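Long-range contacts in acetyl-CoA acetyltransferase (Bacillus anthracis, PDB 3SS6), which probably catalyses the reversible condensation of two acetyl-CoA molecules to acetoacetyl-CoA and free CoA: residues Asn6-Ala11 against Leu274-Gly279; Ala256-Met261 against Ile359-Ile364; Ala312-Ile317 against Arg370-Gly375; His365-Arg370 against Leu389-Leu394. All coordinates share one frame; numbering follows the deposited sequence.

Contact 1: Asn6-Ala11 against Leu274-Gly279; sequences NVVITA and LARIVG
Strand 7-11 and strand 275-279 run antiparallel, with 148° between their N-to-C directions and 4.6 Å between their axes at closest approach. I277 N donates to V7 O at 3.0 Å, in the carbonyl plane and nearly straight (167° at the hydrogen). I9 N reaches A275 O at 2.8 Å. I9 O then takes L274 N at 2.8 Å, almost along its C=O axis, and a weak second bond from A275 N; with L274 and A275 both opposite I9, this is a classic beta bulge. Near N6 a water bridges the strands, accepting from V7 N and donating to I277 O. The pairing lies where the N- and C-terminal thiolase regions meet in the mixed sheet, strands 7-19 and 275-284 being neighbours in it. On the face bearing V7, I9 and I277, I9 CD1 meets I277 CG1 at 3.9 Å, the two side chains crossing at about a right angle, while V7 CG1 lies alongside I277 CD1 (4.0 Å). On the other face R276 leaves through the crowded chi1 position and bends at chi3. Its NH1 passes N6 ND2 at 3.9 Å, amide and guanidinium planes 80° apart. No bond joins them; instead N6 ND2 hydrogen-bonds E263 OE1 and R276 NH2 makes a salt bridge to E263 OE2.

Contact 2: Ala256-Met261 against Ile359-Ile364; sequences AVLVLM and ITVSLI
L258 reaches from strand 256-261 onto helix 359-364 and overlaps V361, with L258 CD1 only 3.6 Å from V361 CG2. The two side chains slide past each other in opposite directions, so the meeting is methyl alongside methyl. The L258 torsions explain the reach: CG stands anti to the carbonyl carbon, and with chi2 at 60° CD1 is turned back while CD2 continues the chain outward. CD2 therefore serves two other helix residues. It lies 4.1 Å from T360 CG2, the L258 and T360 side chains crossing at about a right angle, and 4.3 Å from I364 CD1. V361 CG2, anti to its own carbonyl carbon, also meets A256 CB at 4.2 Å, so two alternate residues of the strand share one helix residue. The strand and helix axes approach to 8.6 Å, with 60° between their N-to-C directions; the helix thus crosses the strand obliquely. This is sheet-to-helix packing inside the thiolase fold, where helix 352-370 of the C-terminal family region lies against a strand of the N-terminal one. Helix 93-107 shares the site, its I98 touching L258 and its M95 touching T360. The hydroxyl of T360 is engaged by G356 O within its own helix, and its methyl is the group that meets L258. No hydrogen bond crosses the contact and every touching residue is buried, which implies that the fit rests on hydrophobic burial and close methyl packing, with no polar bond setting its direction.

Contact 3: Ala312-Ile317 against Arg370-Gly375; sequences ADLLEI and RGLEKG
The D313 carboxylate and the K374 carbonyl each accept two main-chain N-H groups, four bonds that tie 312-317 to 370-375. D313 OD2 receives K374 N at 2.9 Å through its anti lone pair, in a nearly straight bond of 171°. E373 N also reaches D313 OD2, at 3.2 Å, but from 41° above the carboxylate plane. In return K374 O takes D313 N at 2.8 Å, from above its carbonyl plane, and L314 N at 3.2 Å, nearly along the C=O axis. The two N-H groups converging on OD2 should stabilise the charged form of D313. Beside it, K374 NZ makes a salt bridge with E373 OE1 at 3.0 Å, which should offset part of their charge. The bonds lead into a parallel bridge between L314 and G375, where G375 CA approaches L314 O at 3.3 Å in a CA-H...O contact. Next to these bonds, L314 CG meets L372 CD1 at 4.1 Å, the side chains crossing at about a right angle, and L314 CD2 lies over one face of the R370 guanidinium, whose NE is salt-bridged to E366. A Schellman motif at G371 ends the preceding helix and turns the chain into strand 374-381. Strand 314-317, outermost in this chain's main sheet, is thereby joined to strand 374-381 in a beta-alpha-beta arrangement, with L314 resting on L363, E366 and L367 of helix 352-370.

Contact 4: His365-Arg370 against Leu389-Leu394; sequences HELKRR and LFIEAL
A helix-on-sheet layer in the C-terminal thiolase region holds this contact: the last turns of helix 352-370 lie against the final strand of the chain. Axes of 365-370 and 389-393 come within 8.7 Å, their N-to-C directions 35° apart, so helix and strand run roughly the same way. L367 is the main link. Its CD1 meets I391 CD1 at 3.9 Å as the side chains cross obliquely, and its CB lies 4.0 Å from A393 CB. I391 projects CG1 through the crowded position between backbone N and carbonyl carbon, chi1 65°, to reach it. From the flank, K368 sets CG 4.3 Å from A393 CB; bends at chi3 and chi4 then bring its NZ to 3.7 Å from L394 O at the C-terminal carboxylate, a charge proximity without a hydrogen bond. Elsewhere on the helix the buried E366 carboxylate is gripped by three nitrogens. R369 binds it side-on, NE to OE1 at 2.9 Å and NH2 to OE2 at 2.8 Å, the latter on the syn lone pair. R370 NE takes the anti lone pair of OE2 at 2.7 Å, in its own guanidinium plane. R369 also makes a cation-pi contact with Y196. This network should keep E366 ionised and probably steadies both arginine side chains. Aliphatic residues at alternate strand positions facing a nearly aligned helix are characteristic of layered alpha/beta sandwiches, here the thiolase fold.

All four contacts reach one mixed sheet. Contacts 1 and 2 have centres 9 Å apart and adjoin through neighbouring strands, with a probable hydrogen bond from T10 N to V259 O (2.8 Å). On its other edge, strand 275-284 of contact 1 meets contact 4 by a probable hydrogen bond from V278 N to F390 O (2.8 Å). Contacts 3 and 4 lie closest, 6 Å between centres, and share R370. Helix 352-370 serves contacts 2 and 4. The side chains of L274 and I364 lie about 4 and 7 Å from bound potassium. C91, an S-hydroxycysteine just before helix 93-107, which packs on contacts 1 and 2, is probably the nucleophile, as in other thiolases, here oxidised.

Contact 1: Asn6-Ala11 against Leu274-Gly279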
loop_
_atom_site.group_PDB
_atom_site.type_symbol
_atom_site.label_atom_id
_atom_site.label_comp_id
_atom_site.label_asym_id
_atom_site.label_seq_id
_atom_site.Cartn_x
_atom_site.Cartn_y
_atom_site.Cartn_z
ATOM N N ASN A 6 35.424 5.245 -36.525
ATOM C CA ASN A 6 36.010 4.768 -35.279
ATOM C C ASN A 6 35.389 5.534 -34.131
ATOM O O ASN A 6 35.114 6.728 -34.261
ATOM C CB ASN A 6 37.523 4.992 -35.252
ATOM C CG ASN A 6 38.270 4.152 -36.278
ATOM O OD1 ASN A 6 37.725 3.205 -36.840
ATOM N ND2 ASN A 6 39.550 4.484 -36.496
ATOM N N VAL A 7 35.195 4.857 -33.003
ATOM C CA VAL A 7 34.590 5.467 -31.817
ATOM C C VAL A 7 35.651 5.730 -30.744
ATOM O O VAL A 7 36.361 4.815 -30.327
ATOM C CB VAL A 7 33.517 4.558 -31.236
ATOM C CG1 VAL A 7 32.842 5.237 -30.030
ATOM C CG2 VAL A 7 32.488 4.213 -32.309
ATOM N N VAL A 8 35.759 6.976 -30.302
ATOM C CA VAL A 8 36.695 7.321 -29.242
ATOM C C VAL A 8 35.948 7.893 -28.049
ATOM O O VAL A 8 34.797 8.314 -28.157
ATOM C CB VAL A 8 37.802 8.304 -29.717
ATOM C CG1 VAL A 8 38.611 7.673 -30.853
ATOM C CG2 VAL A 8 37.201 9.625 -30.146
ATOM N N ILE A 9 36.616 7.881 -26.904
ATOM C CA ILE A 9 36.021 8.275 -25.638
ATOM C C ILE A 9 36.827 9.451 -25.121
ATOM O O ILE A 9 38.038 9.332 -24.934
ATOM C CB ILE A 9 36.121 7.115 -24.624
ATOM C CG1 ILE A 9 35.249 5.938 -25.079
ATOM C CG2 ILE A 9 35.686 7.573 -23.225
ATOM C CD1 ILE A 9 35.639 4.609 -24.450
ATOM N N THR A 10 36.169 10.583 -24.887
ATOM C CA THR A 10 36.904 11.794 -24.491
ATOM C C THR A 10 36.794 12.177 -23.012
ATOM O O THR A 10 37.539 13.049 -22.533
ATOM C CB THR A 10 36.490 13.000 -25.359
ATOM O OG1 THR A 10 35.094 13.260 -25.184
ATOM C CG2 THR A 10 36.785 12.721 -26.831
ATOM N N ALA A 11 35.870 11.541 -22.297
ATOM C CA ALA A 11 35.721 11.754 -20.861
ATOM C C ALA A 11 35.102 10.505 -20.276
ATOM O O ALA A 11 34.364 9.795 -20.965
ATOM C CB ALA A 11 34.836 12.974 -20.557
ATOM N N LEU A 274 40.797 9.741 -24.472
ATOM C CA LEU A 274 41.340 8.856 -23.451
ATOM C C LEU A 274 41.557 7.462 -24.012
ATOM O O LEU A 274 42.499 6.767 -23.618
ATOM C CB LEU A 274 40.362 8.744 -22.270
ATOM C CG LEU A 274 39.993 10.026 -21.532
ATOM C CD1 LEU A 274 38.878 9.739 -20.530
ATOM C CD2 LEU A 274 41.212 10.607 -20.826
ATOM N N ALA A 275 40.670 7.052 -24.916
ATOM C CA ALA A 275 40.621 5.664 -25.356
ATOM C C ALA A 275 39.780 5.507 -26.614
ATOM O O ALA A 275 39.001 6.393 -26.959
ATOM C CB ALA A 275 40.034 4.791 -24.236
ATOM N N ARG A 276 39.942 4.368 -27.288
ATOM C CA ARG A 276 39.073 3.999 -28.399
ATOM C C ARG A 276 38.366 2.688 -28.089
ATOM O O ARG A 276 38.861 1.860 -27.315
ATOM C CB ARG A 276 39.866 3.869 -29.706
ATOM C CG ARG A 276 40.807 2.658 -29.747
ATOM C CD ARG A 276 41.423 2.446 -31.147
ATOM N NE ARG A 276 42.313 3.543 -31.526
ATOM C CZ ARG A 276 41.964 4.557 -32.313
ATOM N NH1 ARG A 276 40.738 4.624 -32.825
ATOM N NH2 ARG A 276 42.846 5.505 -32.596
ATOM N N ILE A 277 37.195 2.504 -28.680
ATOM C CA ILE A 277 36.522 1.218 -28.589
ATOM C C ILE A 277 36.930 0.378 -29.794
ATOM O O ILE A 277 36.803 0.823 -30.941
ATOM C CB ILE A 277 34.991 1.389 -28.529
ATOM C CG1 ILE A 277 34.596 2.037 -27.201
ATOM C CG2 ILE A 277 34.307 0.025 -28.652
ATOM C CD1 ILE A 277 33.135 2.493 -27.112
ATOM N N VAL A 278 37.453 -0.823 -29.554
ATOM C CA VAL A 278 37.808 -1.683 -30.684
ATOM C C VAL A 278 36.827 -2.824 -30.958
ATOM O O VAL A 278 36.872 -3.419 -32.030
ATOM C CB VAL A 278 39.248 -2.235 -30.591
ATOM C CG1 VAL A 278 40.263 -1.085 -30.631
ATOM C CG2 VAL A 278 39.427 -3.068 -29.352
ATOM N N GLY A 279 35.945 -3.121 -30.002
ATOM C CA GLY A 279 34.952 -4.166 -30.204
ATOM C C GLY A 279 34.070 -4.393 -28.994
ATOM O O GLY A 279 34.338 -3.879 -27.919
HETATM O O HOH W 1 35.244 2.080 -32.929
#

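Contact 2: Ala256-Met261 against Ile359-Ile364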
loop_
_atom_site.group_PDB
_atom_site.type_symbol
_atom_site.label_atom_id
_atom_site.label_comp_id
_atom_site.label_asym_id
_atom_site.label_seq_id
_atom_site.Cartn_x
_atom_site.Cartn_y
_atom_site.Cartn_z
ATOM N N ALA A 256 27.490 6.638 -13.758
ATOM C CA ALA A 256 28.764 6.695 -14.474
ATOM C C ALA A 256 28.499 7.021 -15.935
ATOM O O ALA A 256 27.566 6.485 -16.531
ATOM C CB ALA A 256 29.507 5.363 -14.347
ATOM N N VAL A 257 29.321 7.895 -16.513
ATOM C CA VAL A 257 29.011 8.485 -17.812
ATOM C C VAL A 257 30.296 8.629 -18.627
ATOM O O VAL A 257 31.328 9.015 -18.084
ATOM C CB VAL A 257 28.395 9.903 -17.601
ATOM C CG1 VAL A 257 28.179 10.605 -18.900
ATOM C CG2 VAL A 257 27.053 9.802 -16.843
ATOM N N LEU A 258 30.229 8.295 -19.914
ATOM C CA LEU A 258 31.331 8.557 -20.839
ATOM C C LEU A 258 30.852 9.543 -21.896
ATOM O O LEU A 258 29.668 9.573 -22.235
ATOM C CB LEU A 258 31.764 7.274 -21.552
ATOM C CG LEU A 258 32.569 6.205 -20.817
ATOM C CD1 LEU A 258 31.795 5.675 -19.613
ATOM C CD2 LEU A 258 32.861 5.098 -21.816
ATOM N N VAL A 259 31.778 10.333 -22.443
ATOM C CA VAL A 259 31.478 11.097 -23.647
ATOM C C VAL A 259 32.170 10.379 -24.800
ATOM O O VAL A 259 33.381 10.123 -24.746
ATOM C CB VAL A 259 31.983 12.561 -23.568
ATOM C CG1 VAL A 259 31.734 13.280 -24.900
ATOM C CG2 VAL A 259 31.298 13.305 -22.405
ATOM N N LEU A 260 31.393 10.020 -25.818
ATOM C CA LEU A 260 31.922 9.315 -26.979
ATOM C C LEU A 260 31.695 10.148 -28.223
ATOM O O LEU A 260 30.696 10.863 -28.323
ATOM C CB LEU A 260 31.221 7.956 -27.146
ATOM C CG LEU A 260 31.333 6.988 -25.967
ATOM C CD1 LEU A 260 30.108 7.093 -25.017
ATOM C CD2 LEU A 260 31.468 5.572 -26.487
ATOM N N MET A 261 32.605 10.050 -29.191
ATOM C CA MET A 261 32.399 10.738 -30.458
ATOM C C MET A 261 33.182 10.020 -31.556
ATOM O O MET A 261 33.957 9.108 -31.277
ATOM C CB MET A 261 32.820 12.215 -30.354
ATOM C CG MET A 261 34.322 12.415 -30.098
ATOM S SD MET A 261 34.750 14.166 -29.899
ATOM C CE MET A 261 33.895 14.525 -28.354
ATOM N N ILE A 359 32.645 0.114 -14.442
ATOM C CA ILE A 359 33.884 -0.646 -14.599
ATOM C C ILE A 359 34.651 -0.185 -15.829
ATOM O O ILE A 359 35.878 -0.296 -15.870
ATOM C CB ILE A 359 33.672 -2.189 -14.598
ATOM C CG1 ILE A 359 32.876 -2.660 -15.825
ATOM C CG2 ILE A 359 33.012 -2.626 -13.286
ATOM C CD1 ILE A 359 32.739 -4.197 -15.916
ATOM N N THR A 360 33.938 0.355 -16.817
ATOM C CA THR A 360 34.602 0.876 -18.017
ATOM C C THR A 360 35.340 2.178 -17.680
ATOM O O THR A 360 36.492 2.377 -18.073
ATOM C CB THR A 360 33.607 1.072 -19.179
ATOM O OG1 THR A 360 32.953 -0.182 -19.456
ATOM C CG2 THR A 360 34.329 1.551 -20.442
ATOM N N VAL A 361 34.673 3.059 -16.945
ATOM C CA VAL A 361 35.328 4.272 -16.432
ATOM C C VAL A 361 36.606 3.912 -15.676
ATOM O O VAL A 361 37.679 4.476 -15.924
ATOM C CB VAL A 361 34.386 5.064 -15.497
ATOM C CG1 VAL A 361 35.151 6.153 -14.725
ATOM C CG2 VAL A 361 33.242 5.675 -16.272
ATOM N N SER A 362 36.493 2.980 -14.737
ATOM C CA SER A 362 37.641 2.597 -13.917
ATOM C C SER A 362 38.784 1.987 -14.733
ATOM O O SER A 362 39.971 2.295 -14.517
ATOM C CB SER A 362 37.184 1.647 -12.814
ATOM O OG SER A 362 36.216 2.300 -11.993
ATOM N N LEU A 363 38.428 1.121 -15.672
ATOM C CA LEU A 363 39.416 0.512 -16.547
ATOM C C LEU A 363 40.191 1.558 -17.337
ATOM O O LEU A 363 41.416 1.502 -17.427
ATOM C CB LEU A 363 38.732 -0.457 -17.510
ATOM C CG LEU A 363 39.624 -1.187 -18.512
ATOM C CD1 LEU A 363 40.683 -2.043 -17.817
ATOM C CD2 LEU A 363 38.710 -2.062 -19.379
ATOM N N ILE A 364 39.473 2.510 -17.923
ATOM C CA ILE A 364 40.124 3.526 -18.746
ATOM C C ILE A 364 41.176 4.288 -17.954
ATOM O O ILE A 364 42.308 4.468 -18.410
ATOM C CB ILE A 364 39.102 4.513 -19.324
ATOM C CG1 ILE A 364 38.257 3.826 -20.398
ATOM C CG2 ILE A 364 39.813 5.727 -19.900
ATOM C CD1 ILE A 364 36.981 4.577 -20.758
#

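Contact 3: Ala312-Ile317 against Arg370-Gly375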
loop_
_atom_site.group_PDB
_atom_site.type_symbol
_atom_site.label_atom_id
_atom_site.label_comp_id
_atom_site.label_asym_id
_atom_site.label_seq_id
_atom_site.Cartn_x
_atom_site.Cartn_y
_atom_site.Cartn_z
ATOM N N ALA A 312 45.562 -8.784 -23.496
ATOM C CA ALA A 312 44.918 -7.796 -22.636
ATOM C C ALA A 312 45.866 -7.408 -21.507
ATOM O O ALA A 312 46.458 -8.275 -20.856
ATOM C CB ALA A 312 43.602 -8.324 -22.078
ATOM N N ASP A 313 46.029 -6.107 -21.293
ATOM C CA ASP A 313 46.889 -5.614 -20.222
ATOM C C ASP A 313 46.174 -5.575 -18.873
ATOM O O ASP A 313 46.774 -5.873 -17.834
ATOM C CB ASP A 313 47.434 -4.232 -20.575
ATOM C CG ASP A 313 48.365 -4.266 -21.768
ATOM O OD1 ASP A 313 49.317 -5.081 -21.754
ATOM O OD2 ASP A 313 48.146 -3.487 -22.721
ATOM N N LEU A 314 44.898 -5.190 -18.898
ATOM C CA LEU A 314 44.064 -5.179 -17.703
ATOM C C LEU A 314 42.661 -5.646 -18.037
ATOM O O LEU A 314 42.171 -5.419 -19.144
ATOM C CB LEU A 314 43.959 -3.770 -17.125
ATOM C CG LEU A 314 45.220 -3.169 -16.497
ATOM C CD1 LEU A 314 44.905 -1.759 -16.023
ATOM C CD2 LEU A 314 45.740 -4.016 -15.331
ATOM N N LEU A 315 42.010 -6.278 -17.068
ATOM C CA LEU A 315 40.611 -6.647 -17.210
ATOM C C LEU A 315 39.814 -6.173 -16.000
ATOM O O LEU A 315 40.302 -6.192 -14.862
ATOM C CB LEU A 315 40.439 -8.169 -17.370
ATOM C CG LEU A 315 41.095 -8.894 -18.553
ATOM C CD1 LEU A 315 42.531 -9.274 -18.224
ATOM C CD2 LEU A 315 40.294 -10.145 -18.929
ATOM N N GLU A 316 38.577 -5.769 -16.263
ATOM C CA GLU A 316 37.577 -5.569 -15.222
ATOM C C GLU A 316 36.492 -6.596 -15.484
ATOM O O GLU A 316 35.863 -6.571 -16.534
ATOM C CB GLU A 316 36.960 -4.174 -15.311
ATOM C CG GLU A 316 37.850 -3.051 -14.786
ATOM C CD GLU A 316 37.873 -2.988 -13.273
ATOM O OE1 GLU A 316 36.795 -3.101 -12.656
ATOM O OE2 GLU A 316 38.972 -2.830 -12.699
ATOM N N ILE A 317 36.321 -7.522 -14.550
ATOM C CA ILE A 317 35.255 -8.525 -14.596
ATOM C C ILE A 317 34.406 -8.302 -13.358
ATOM O O ILE A 317 34.858 -8.613 -12.255
ATOM C CB ILE A 317 35.819 -9.965 -14.499
ATOM C CG1 ILE A 317 36.912 -10.212 -15.545
ATOM C CG2 ILE A 317 34.688 -10.990 -14.629
ATOM C CD1 ILE A 317 36.422 -10.121 -16.972
ATOM N N ARG A 370 48.726 3.270 -15.415
ATOM C CA ARG A 370 49.811 2.296 -15.571
ATOM C C ARG A 370 50.570 2.428 -16.897
ATOM O O ARG A 370 51.592 1.761 -17.106
ATOM C CB ARG A 370 49.279 0.868 -15.439
ATOM C CG ARG A 370 48.745 0.524 -14.064
ATOM C CD ARG A 370 48.333 -0.937 -13.978
ATOM N NE ARG A 370 47.859 -1.277 -12.641
ATOM C CZ ARG A 370 48.189 -2.385 -11.988
ATOM N NH1 ARG A 370 49.003 -3.271 -12.555
ATOM N NH2 ARG A 370 47.710 -2.602 -10.769
ATOM N N GLY A 371 50.080 3.280 -17.792
ATOM C CA GLY A 371 50.701 3.444 -19.099
ATOM C C GLY A 371 50.535 2.222 -19.993
ATOM O O GLY A 371 51.400 1.918 -20.826
ATOM N N LEU A 372 49.419 1.520 -19.820
ATOM C CA LEU A 372 49.130 0.315 -20.593
ATOM C C LEU A 372 48.039 0.588 -21.634
ATOM O O LEU A 372 47.337 1.593 -21.552
ATOM C CB LEU A 372 48.682 -0.808 -19.656
ATOM C CG LEU A 372 49.712 -1.194 -18.585
ATOM C CD1 LEU A 372 49.072 -2.098 -17.532
ATOM C CD2 LEU A 372 50.916 -1.863 -19.225
ATOM N N GLU A 373 47.896 -0.316 -22.603
ATOM C CA GLU A 373 47.005 -0.078 -23.746
ATOM C C GLU A 373 45.692 -0.853 -23.741
ATOM O O GLU A 373 44.612 -0.260 -23.817
ATOM C CB GLU A 373 47.741 -0.377 -25.057
ATOM C CG GLU A 373 46.900 -0.124 -26.295
ATOM C CD GLU A 373 47.652 -0.381 -27.591
ATOM O OE1 GLU A 373 48.317 -1.433 -27.717
ATOM O OE2 GLU A 373 47.578 0.480 -28.485
ATOM N N LYS A 374 45.781 -2.180 -23.687
ATOM C CA LYS A 374 44.616 -3.018 -23.992
ATOM C C LYS A 374 43.791 -3.429 -22.779
ATOM O O LYS A 374 44.320 -3.994 -21.820
ATOM C CB LYS A 374 45.056 -4.265 -24.773
ATOM C CG LYS A 374 45.641 -3.959 -26.148
ATOM C CD LYS A 374 45.886 -5.230 -26.936
ATOM C CE LYS A 374 46.391 -4.920 -28.348
ATOM N NZ LYS A 374 47.736 -4.286 -28.325
ATOM N N GLY A 375 42.489 -3.160 -22.839
ATOM C CA GLY A 375 41.586 -3.440 -21.731
ATOM C C GLY A 375 40.368 -4.239 -22.157
ATOM O O GLY A 375 39.862 -4.079 -23.265
#

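Contact 4: His365-Arg370 against Leu389-Leu394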
loop_
_atom_site.group_PDB
_atom_site.type_symbol
_atom_site.label_atom_id
_atom_site.label_comp_id
_atom_site.label_asym_id
_atom_site.label_seq_id
_atom_site.Cartn_x
_atom_site.Cartn_y
_atom_site.Cartn_z
ATOM N N HIS A 365 40.811 4.703 -16.748
ATOM C CA HIS A 365 41.718 5.484 -15.927
ATOM C C HIS A 365 42.901 4.676 -15.415
ATOM O O HIS A 365 44.004 5.210 -15.308
ATOM C CB HIS A 365 40.954 6.154 -14.781
ATOM C CG HIS A 365 40.100 7.294 -15.239
ATOM N ND1 HIS A 365 40.606 8.558 -15.452
ATOM C CD2 HIS A 365 38.787 7.355 -15.562
ATOM C CE1 HIS A 365 39.635 9.353 -15.873
ATOM N NE2 HIS A 365 38.522 8.646 -15.950
ATOM N N GLU A 366 42.678 3.398 -15.107
ATOM C CA GLU A 366 43.773 2.571 -14.594
ATOM C C GLU A 366 44.753 2.180 -15.704
ATOM O O GLU A 366 45.959 2.149 -15.482
ATOM C CB GLU A 366 43.233 1.342 -13.834
ATOM C CG GLU A 366 44.307 0.426 -13.193
ATOM C CD GLU A 366 45.119 1.084 -12.066
ATOM O OE1 GLU A 366 44.790 2.205 -11.630
ATOM O OE2 GLU A 366 46.098 0.458 -11.608
ATOM N N LEU A 367 44.247 1.883 -16.899
ATOM C CA LEU A 367 45.141 1.676 -18.040
ATOM C C LEU A 367 46.048 2.894 -18.197
ATOM O O LEU A 367 47.268 2.765 -18.331
ATOM C CB LEU A 367 44.347 1.452 -19.328
ATOM C CG LEU A 367 43.675 0.088 -19.531
ATOM C CD1 LEU A 367 42.707 0.164 -20.699
ATOM C CD2 LEU A 367 44.725 -1.012 -19.765
ATOM N N LYS A 368 45.451 4.080 -18.167
ATOM C CA LYS A 368 46.235 5.303 -18.354
ATOM C C LYS A 368 47.254 5.514 -17.235
ATOM O O LYS A 368 48.406 5.879 -17.493
ATOM C CB LYS A 368 45.315 6.517 -18.498
ATOM C CG LYS A 368 44.588 6.552 -19.844
ATOM C CD LYS A 368 43.864 7.874 -20.062
ATOM C CE LYS A 368 44.833 9.056 -20.036
ATOM N NZ LYS A 368 45.800 9.016 -21.179
ATOM N N ARG A 369 46.837 5.272 -15.997
ATOM C CA ARG A 369 47.731 5.419 -14.851
ATOM C C ARG A 369 48.950 4.502 -14.964
ATOM O O ARG A 369 50.079 4.911 -14.654
ATOM C CB ARG A 369 46.979 5.151 -13.536
ATOM C CG ARG A 369 47.782 5.536 -12.291
ATOM C CD ARG A 369 47.118 5.040 -11.004
ATOM N NE ARG A 369 47.231 3.594 -10.855
ATOM C CZ ARG A 369 48.333 2.956 -10.454
ATOM N NH1 ARG A 369 49.439 3.632 -10.157
ATOM N NH2 ARG A 369 48.327 1.634 -10.348
ATOM N N ARG A 370 48.726 3.270 -15.415
ATOM C CA ARG A 370 49.811 2.296 -15.571
ATOM C C ARG A 370 50.570 2.428 -16.897
ATOM O O ARG A 370 51.592 1.761 -17.106
ATOM C CB ARG A 370 49.279 0.868 -15.439
ATOM C CG ARG A 370 48.745 0.524 -14.064
ATOM C CD ARG A 370 48.333 -0.937 -13.978
ATOM N NE ARG A 370 47.859 -1.277 -12.641
ATOM C CZ ARG A 370 48.189 -2.385 -11.988
ATOM N NH1 ARG A 370 49.003 -3.271 -12.555
ATOM N NH2 ARG A 370 47.710 -2.602 -10.769
ATOM N N LEU A 389 33.429 -5.611 -23.505
ATOM C CA LEU A 389 33.809 -4.402 -24.212
ATOM C C LEU A 389 35.331 -4.362 -24.303
ATOM O O LEU A 389 36.025 -4.603 -23.314
ATOM C CB LEU A 389 33.288 -3.179 -23.441
ATOM C CG LEU A 389 33.568 -1.814 -24.068
ATOM C CD1 LEU A 389 32.908 -1.698 -25.433
ATOM C CD2 LEU A 389 33.073 -0.714 -23.132
ATOM N N PHE A 390 35.846 -4.080 -25.497
ATOM C CA PHE A 390 37.285 -4.143 -25.762
ATOM C C PHE A 390 37.767 -2.749 -26.115
ATOM O O PHE A 390 37.248 -2.132 -27.044
ATOM C CB PHE A 390 37.562 -5.126 -26.902
ATOM C CG PHE A 390 37.133 -6.525 -26.587
ATOM C CD1 PHE A 390 38.057 -7.471 -26.170
ATOM C CD2 PHE A 390 35.790 -6.878 -26.653
ATOM C CE1 PHE A 390 37.650 -8.767 -25.850
ATOM C CE2 PHE A 390 35.371 -8.164 -26.329
ATOM C CZ PHE A 390 36.299 -9.112 -25.937
ATOM N N ILE A 391 38.728 -2.240 -25.351
ATOM C CA ILE A 391 39.182 -0.868 -25.541
ATOM C C ILE A 391 40.703 -0.763 -25.603
ATOM O O ILE A 391 41.426 -1.658 -25.147
ATOM C CB ILE A 391 38.676 0.067 -24.426
ATOM C CG1 ILE A 391 39.278 -0.329 -23.081
ATOM C CG2 ILE A 391 37.146 0.062 -24.350
ATOM C CD1 ILE A 391 39.045 0.714 -22.003
ATOM N N GLU A 392 41.180 0.323 -26.200
ATOM C CA GLU A 392 42.612 0.633 -26.182
ATOM C C GLU A 392 42.780 2.047 -25.660
ATOM O O GLU A 392 42.213 2.986 -26.214
ATOM C CB GLU A 392 43.227 0.505 -27.584
ATOM C CG GLU A 392 43.242 -0.934 -28.088
ATOM C CD GLU A 392 43.750 -1.085 -29.513
ATOM O OE1 GLU A 392 43.857 -0.077 -30.245
ATOM O OE2 GLU A 392 44.041 -2.236 -29.901
ATOM N N ALA A 393 43.556 2.198 -24.595
ATOM C CA ALA A 393 43.884 3.527 -24.097
ATOM C C ALA A 393 44.791 4.221 -25.106
ATOM O O ALA A 393 45.650 3.588 -25.734
ATOM C CB ALA A 393 44.568 3.437 -22.739
ATOM N N LEU A 394 44.608 5.525 -25.265
ATOM C CA LEU A 394 45.406 6.257 -26.241
ATOM C C LEU A 394 46.574 6.968 -25.573
ATOM O O LEU A 394 46.507 7.328 -24.399
ATOM C CB LEU A 394 44.533 7.237 -27.027
ATOM C CG LEU A 394 43.434 6.539 -27.839
ATOM C CD1 LEU A 394 42.586 7.538 -28.625
ATOM C CD2 LEU A 394 44.048 5.506 -28.776
ATOM O OXT LEU A 394 47.613 7.176 -26.201
#